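PDB 2EVE: EVE domain-containing protein from Pseudomonas syringae pv. tomato str. DC3000, which is of unknown function but belongs to the EVE family, related to ASCH and PUA domains, and so may bind nucleic acid. Local coordinates for residues Ser14-Gln19 / Val102-Asn107; Gly63-Thr68 / Ser95-Gly100. All blocks are in the same frame, centred on the assembly; numbering follows the deposited sequence.

In the fold
Both contacts fall within the EVE domain and both use strand 95-110, contact 2 its first part and contact 1 its later part, with centres about 16 Å apart. Along the chain the order is 14-19, 63-68, 95-100, 102-107, so the strand pairing of contact 2 lies between the two partners of contact 1. In contact 2 strands 58-71 and 95-110 run antiparallel as neighbours in the mixed sheet; in contact 1 helix 15-21 packs against the second of them. The two contacts touch directly: Leu18 CD2 packs 3.5 Å from Ile99 CD1, and Val102 CG2 lies 3.6 Å from Lys64 CB. Strand 95-110 thus takes part both in the pairing within the sheet and in the packing of helix 15-21 on it.

Contact 1: Ser14-Gln19 / Val102-Asn107; sequences SISDLQ and VDIFKN
Ile15 and Ile104, whose CA atoms are 6.5 Å apart as the register pair of the two segments, form the apolar centre of this helix-on-strand contact. Their side chains cross obliquely: Ile15 CG2 lies 3.8 Å from Ile104 CD1, and Ile15 CG1 approaches Ile104 CB and CG1. CG1 of Ile15 is anti to the backbone N (chi1 -178°), and chi2 of 66° then turns CD1 to the strand backbone, 3.6 Å from Asp103 O. Ile104 is itself extended, and its CD1 touches both Ile15 CG2 and Ser16 OG.

Gln19 and, through OG, Ser16 touch Ile104 by van der Waals contact. The Gln19 side chain crosses that of Ile104 at about a right angle, with NE2 3.5 Å from Ile104 CG2 and OE1 near Ile104 CD1. No hydrogen bond joins the two segments, and they bury 224 Å² in all, a modest contact; exposed Ser16 and Gln19 place it at the surface.

Hydrogen bonding instead fixes the start of the helix. Ser14 is its N-cap and forms a capping box with Asp17: Asp17 N donates to Ser14 OG, and Ser14 N returns a bond to Asp17 OD2 (2.9 Å, 168° at the hydrogen), met on the anti side of the carboxylate. A salt bridge to Arg20 engages Asp17 OD1.

On the side of strand 58-71, Val102 and Asp103 together pair with Ile62, a classic beta bulge, and Asp103 OD2 pairs with Arg149 of helix 139-149. Ile15 also reaches Ala60 of strand 58-71 and Phe49 of strand 46-51, which Leu18 touches too, so helix 15-21 lies against several strands of the sheet.

Contact 2: Gly63-Thr68 / Ser95-Gly100; sequences GKIVKT and SALDIG
Lys64 and Gly100 exchange two backbone hydrogen bonds as an antiparallel hydrogen-bonded pair: Lys64 N to Gly100 O at 2.8 Å and Gly100 N to Lys64 O at 2.7 Å. Ile65 and Ile99 follow as a non-hydrogen-bonded pair, and then the register shifts by one. Val66 N (2.9 Å) and Lys67 N (3.2 Å) both donate to Asp98 O, from the same face of its carbonyl plane, with Lys67 N 35° out of that plane. This double grip on one acceptor marks a classic beta bulge; Asp98 N donating to Lys67 O resumes the pairing.

Beside the bulge, Lys67 and Asp98 lie side by side and point the same way. Lys67 CD, not the ammonium, meets the carboxylate, 3.0 Å from Asp98 OD2, while NZ stands 4.3 Å from that oxygen, beyond a salt bridge. The polar end of Asp98 is instead engaged by Tyr70, whose hydroxyl hydrogen-bonds OD1; Lys67 makes a cation-pi contact with the same residue.

Val66 crosses Asp98 at about a right angle, CG2 lying 3.3 Å from Asp98 CB, while its CG1 branch, anti to the carbonyl carbon (chi1 -57°), rests over Gly100 N. On the face carrying Ile65 and Ile99, Ile65 CD1 sits 3.9 Å from Ile99 CG2 and also touches Leu97 CD1.

That face meets Phe47 of strand 46-51 through both isoleucines, and Leu97 reaches Leu38 of helix 32-40. Backbone bonds continue the sheet both ways, from Gly63 to Phe47 and from Leu97 to Trp26 of strand 23-26, placing the paired strands in its interior.

Contact 1: Ser14-Gln19 / Val102-Asn107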
loop_
_atom_site.group_PDB
_atom_site.type_symbol
_atom_site.label_atom_id
_atom_site.label_comp_id
_atom_site.label_asym_id
_atom_site.label_seq_id
_atom_site.Cartn_x
_atom_site.Cartn_y
_atom_site.Cartn_z
ATOM N N SER A 14 -2.624 10.234 2.845
ATOM C CA SER A 14 -1.261 10.196 3.362
ATOM C C SER A 14 -1.153 9.438 4.675
ATOM O O SER A 14 -2.161 9.090 5.292
ATOM C CB SER A 14 -0.763 11.620 3.597
ATOM O OG SER A 14 -1.436 12.188 4.708
ATOM N N ILE A 15 0.079 9.198 5.113
ATOM C CA ILE A 15 0.291 8.502 6.371
ATOM C C ILE A 15 -0.244 9.380 7.506
ATOM O O ILE A 15 -0.659 8.869 8.547
ATOM C CB ILE A 15 1.792 8.181 6.600
ATOM C CG1 ILE A 15 1.975 7.416 7.911
ATOM C CG2 ILE A 15 2.612 9.461 6.595
ATOM C CD1 ILE A 15 1.358 6.030 7.913
ATOM N N SER A 16 -0.241 10.698 7.300
ATOM C CA SER A 16 -0.759 11.616 8.315
ATOM C C SER A 16 -2.269 11.435 8.448
ATOM O O SER A 16 -2.817 11.517 9.549
ATOM C CB SER A 16 -0.447 13.074 7.952
ATOM O OG SER A 16 0.930 13.360 8.120
ATOM N N ASP A 17 -2.940 11.198 7.324
ATOM C CA ASP A 17 -4.384 10.986 7.347
ATOM C C ASP A 17 -4.684 9.704 8.108
ATOM O O ASP A 17 -5.640 9.645 8.880
ATOM C CB ASP A 17 -4.961 10.867 5.932
ATOM C CG ASP A 17 -4.887 12.168 5.150
ATOM O OD1 ASP A 17 -5.189 13.236 5.726
ATOM O OD2 ASP A 17 -4.546 12.115 3.951
ATOM N N LEU A 18 -3.870 8.673 7.888
ATOM C CA LEU A 18 -4.077 7.395 8.568
ATOM C C LEU A 18 -3.843 7.559 10.064
ATOM O O LEU A 18 -4.561 6.982 10.876
ATOM C CB LEU A 18 -3.139 6.317 8.007
ATOM C CG LEU A 18 -3.223 4.934 8.675
ATOM C CD1 LEU A 18 -4.647 4.394 8.579
ATOM C CD2 LEU A 18 -2.246 3.970 8.003
ATOM N N GLN A 19 -2.836 8.347 10.426
ATOM C CA GLN A 19 -2.542 8.588 11.830
ATOM C C GLN A 19 -3.752 9.255 12.481
ATOM O O GLN A 19 -4.134 8.914 13.603
ATOM C CB GLN A 19 -1.311 9.485 11.958
ATOM C CG GLN A 19 -0.925 9.833 13.384
ATOM C CD GLN A 19 0.315 10.703 13.433
ATOM O OE1 GLN A 19 0.424 11.683 12.695
ATOM N NE2 GLN A 19 1.250 10.358 14.310
ATOM N N VAL A 102 0.147 2.473 12.447
ATOM C CA VAL A 102 1.178 1.852 13.264
ATOM C C VAL A 102 2.265 2.876 13.583
ATOM O O VAL A 102 2.572 3.110 14.749
ATOM C CB VAL A 102 1.809 0.613 12.571
ATOM C CG1 VAL A 102 2.983 0.099 13.400
ATOM C CG2 VAL A 102 0.768 -0.489 12.424
ATOM N N ASP A 103 2.838 3.506 12.560
ATOM C CA ASP A 103 3.885 4.490 12.810
ATOM C C ASP A 103 4.087 5.450 11.646
ATOM O O ASP A 103 3.751 5.146 10.501
ATOM C CB ASP A 103 5.199 3.760 13.138
ATOM C CG ASP A 103 6.251 4.675 13.749
ATOM O OD1 ASP A 103 5.881 5.681 14.392
ATOM O OD2 ASP A 103 7.455 4.374 13.603
ATOM N N ILE A 104 4.616 6.629 11.953
ATOM C CA ILE A 104 4.884 7.624 10.930
ATOM C C ILE A 104 6.348 8.028 11.064
ATOM O O ILE A 104 6.838 8.274 12.168
ATOM C CB ILE A 104 3.958 8.858 11.081
ATOM C CG1 ILE A 104 4.286 9.885 9.999
ATOM C CG2 ILE A 104 4.079 9.440 12.483
ATOM C CD1 ILE A 104 3.339 11.064 9.965
ATOM N N PHE A 105 7.051 8.060 9.939
ATOM C CA PHE A 105 8.464 8.407 9.930
ATOM C C PHE A 105 8.680 9.916 9.969
ATOM O O PHE A 105 7.930 10.681 9.361
ATOM C CB PHE A 105 9.145 7.837 8.678
ATOM C CG PHE A 105 9.145 6.327 8.599
ATOM C CD1 PHE A 105 8.696 5.546 9.660
ATOM C CD2 PHE A 105 9.620 5.687 7.457
ATOM C CE1 PHE A 105 8.726 4.150 9.585
ATOM C CE2 PHE A 105 9.654 4.295 7.374
ATOM C CZ PHE A 105 9.206 3.525 8.438
ATOM N N LYS A 106 9.711 10.340 10.692
ATOM C CA LYS A 106 10.034 11.756 10.782
ATOM C C LYS A 106 10.553 12.180 9.414
ATOM O O LYS A 106 10.317 13.300 8.960
ATOM C CB LYS A 106 11.114 11.992 11.842
ATOM C CG LYS A 106 11.527 13.453 11.992
ATOM C CD LYS A 106 12.673 13.625 12.983
ATOM C CE LYS A 106 12.273 13.215 14.395
ATOM N NZ LYS A 106 13.384 13.420 15.372
ATOM N N ASN A 107 11.256 11.264 8.758
ATOM C CA ASN A 107 11.817 11.519 7.442
ATOM C C ASN A 107 11.457 10.390 6.481
ATOM O O ASN A 107 11.663 9.214 6.780
ATOM C CB ASN A 107 13.339 11.654 7.543
ATOM C CG ASN A 107 13.764 12.874 8.340
ATOM O OD1 ASN A 107 13.525 14.009 7.932
ATOM N ND2 ASN A 107 14.392 12.643 9.488
#

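Contact 2: Gly63-Thr68 / Ser95-Gly100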
loop_
_atom_site.group_PDB
_atom_site.type_symbol
_atom_site.label_atom_id
_atom_site.label_comp_id
_atom_site.label_asym_id
_atom_site.label_seq_id
_atom_site.Cartn_x
_atom_site.Cartn_y
_atom_site.Cartn_z
ATOM N N GLY A 63 1.664 0.707 8.478
ATOM C CA GLY A 63 0.261 0.485 8.779
ATOM C C GLY A 63 0.058 -0.994 9.046
ATOM O O GLY A 63 0.990 -1.779 8.890
ATOM N N LYS A 64 -1.144 -1.383 9.457
ATOM C CA LYS A 64 -1.431 -2.788 9.720
ATOM C C LYS A 64 -2.797 -3.139 9.153
ATOM O O LYS A 64 -3.636 -2.264 8.938
ATOM C CB LYS A 64 -1.405 -3.076 11.227
ATOM C CG LYS A 64 -2.506 -2.384 12.017
ATOM C CD LYS A 64 -2.331 -2.627 13.510
ATOM C CE LYS A 64 -3.420 -1.939 14.313
ATOM N NZ LYS A 64 -3.214 -2.121 15.775
ATOM N N ILE A 65 -3.019 -4.422 8.903
ATOM C CA ILE A 65 -4.297 -4.857 8.360
ATOM C C ILE A 65 -5.261 -5.159 9.501
ATOM O O ILE A 65 -4.969 -5.978 10.367
ATOM C CB ILE A 65 -4.117 -6.116 7.494
ATOM C CG1 ILE A 65 -3.091 -5.839 6.385
ATOM C CG2 ILE A 65 -5.458 -6.558 6.926
ATOM C CD1 ILE A 65 -3.380 -4.595 5.552
ATOM N N VAL A 66 -6.410 -4.493 9.506
ATOM C CA VAL A 66 -7.385 -4.719 10.565
ATOM C C VAL A 66 -8.560 -5.571 10.108
ATOM O O VAL A 66 -9.174 -6.269 10.913
ATOM C CB VAL A 66 -7.888 -3.381 11.149
ATOM C CG1 VAL A 66 -6.707 -2.568 11.651
ATOM C CG2 VAL A 66 -8.659 -2.611 10.106
ATOM N N LYS A 67 -8.874 -5.517 8.818
ATOM C CA LYS A 67 -9.958 -6.325 8.262
ATOM C C LYS A 67 -9.525 -6.821 6.886
ATOM O O LYS A 67 -9.107 -6.028 6.044
ATOM C CB LYS A 67 -11.236 -5.497 8.150
ATOM C CG LYS A 67 -12.448 -6.284 7.696
ATOM C CD LYS A 67 -13.682 -5.403 7.769
ATOM C CE LYS A 67 -14.932 -6.139 7.354
ATOM N NZ LYS A 67 -16.119 -5.258 7.519
ATOM N N THR A 68 -9.620 -8.128 6.661
ATOM C CA THR A 68 -9.205 -8.703 5.390
ATOM C C THR A 68 -10.107 -8.293 4.230
ATOM O O THR A 68 -11.195 -7.741 4.421
ATOM C CB THR A 68 -9.113 -10.253 5.456
ATOM O OG1 THR A 68 -10.392 -10.808 5.784
ATOM C CG2 THR A 68 -8.086 -10.683 6.508
ATOM N N SER A 95 -11.208 -5.729 -4.757
ATOM C CA SER A 95 -11.254 -5.880 -3.308
ATOM C C SER A 95 -10.573 -4.743 -2.566
ATOM O O SER A 95 -9.551 -4.217 -3.003
ATOM C CB SER A 95 -10.582 -7.194 -2.899
ATOM O OG SER A 95 -11.201 -8.306 -3.518
ATOM N N ALA A 96 -11.155 -4.378 -1.430
ATOM C CA ALA A 96 -10.607 -3.342 -0.574
ATOM C C ALA A 96 -10.401 -4.020 0.769
ATOM O O ALA A 96 -10.750 -5.187 0.942
ATOM C CB ALA A 96 -11.600 -2.197 -0.427
ATOM N N LEU A 97 -9.818 -3.302 1.716
ATOM C CA LEU A 97 -9.633 -3.853 3.045
ATOM C C LEU A 97 -9.450 -2.703 4.011
ATOM O O LEU A 97 -9.257 -1.566 3.592
ATOM C CB LEU A 97 -8.442 -4.821 3.081
ATOM C CG LEU A 97 -7.081 -4.434 2.496
ATOM C CD1 LEU A 97 -6.446 -3.321 3.309
ATOM C CD2 LEU A 97 -6.193 -5.672 2.501
ATOM N N ASP A 98 -9.549 -2.984 5.303
ATOM C CA ASP A 98 -9.382 -1.931 6.289
ATOM C C ASP A 98 -7.995 -2.004 6.899
ATOM O O ASP A 98 -7.495 -3.089 7.201
ATOM C CB ASP A 98 -10.431 -2.043 7.398
ATOM C CG ASP A 98 -11.851 -1.916 6.881
ATOM O OD1 ASP A 98 -12.072 -1.202 5.879
ATOM O OD2 ASP A 98 -12.751 -2.526 7.493
ATOM N N ILE A 99 -7.381 -0.839 7.075
ATOM C CA ILE A 99 -6.046 -0.753 7.648
ATOM C C ILE A 99 -6.028 0.138 8.884
ATOM O O ILE A 99 -6.940 0.933 9.109
ATOM C CB ILE A 99 -5.035 -0.175 6.643
ATOM C CG1 ILE A 99 -5.433 1.256 6.268
ATOM C CG2 ILE A 99 -4.976 -1.055 5.400
ATOM C CD1 ILE A 99 -4.280 2.104 5.799
ATOM N N GLY A 100 -4.973 -0.004 9.678
ATOM C CA GLY A 100 -4.835 0.797 10.879
ATOM C C GLY A 100 -3.460 1.430 10.979
ATOM O O GLY A 100 -2.498 0.949 10.378
#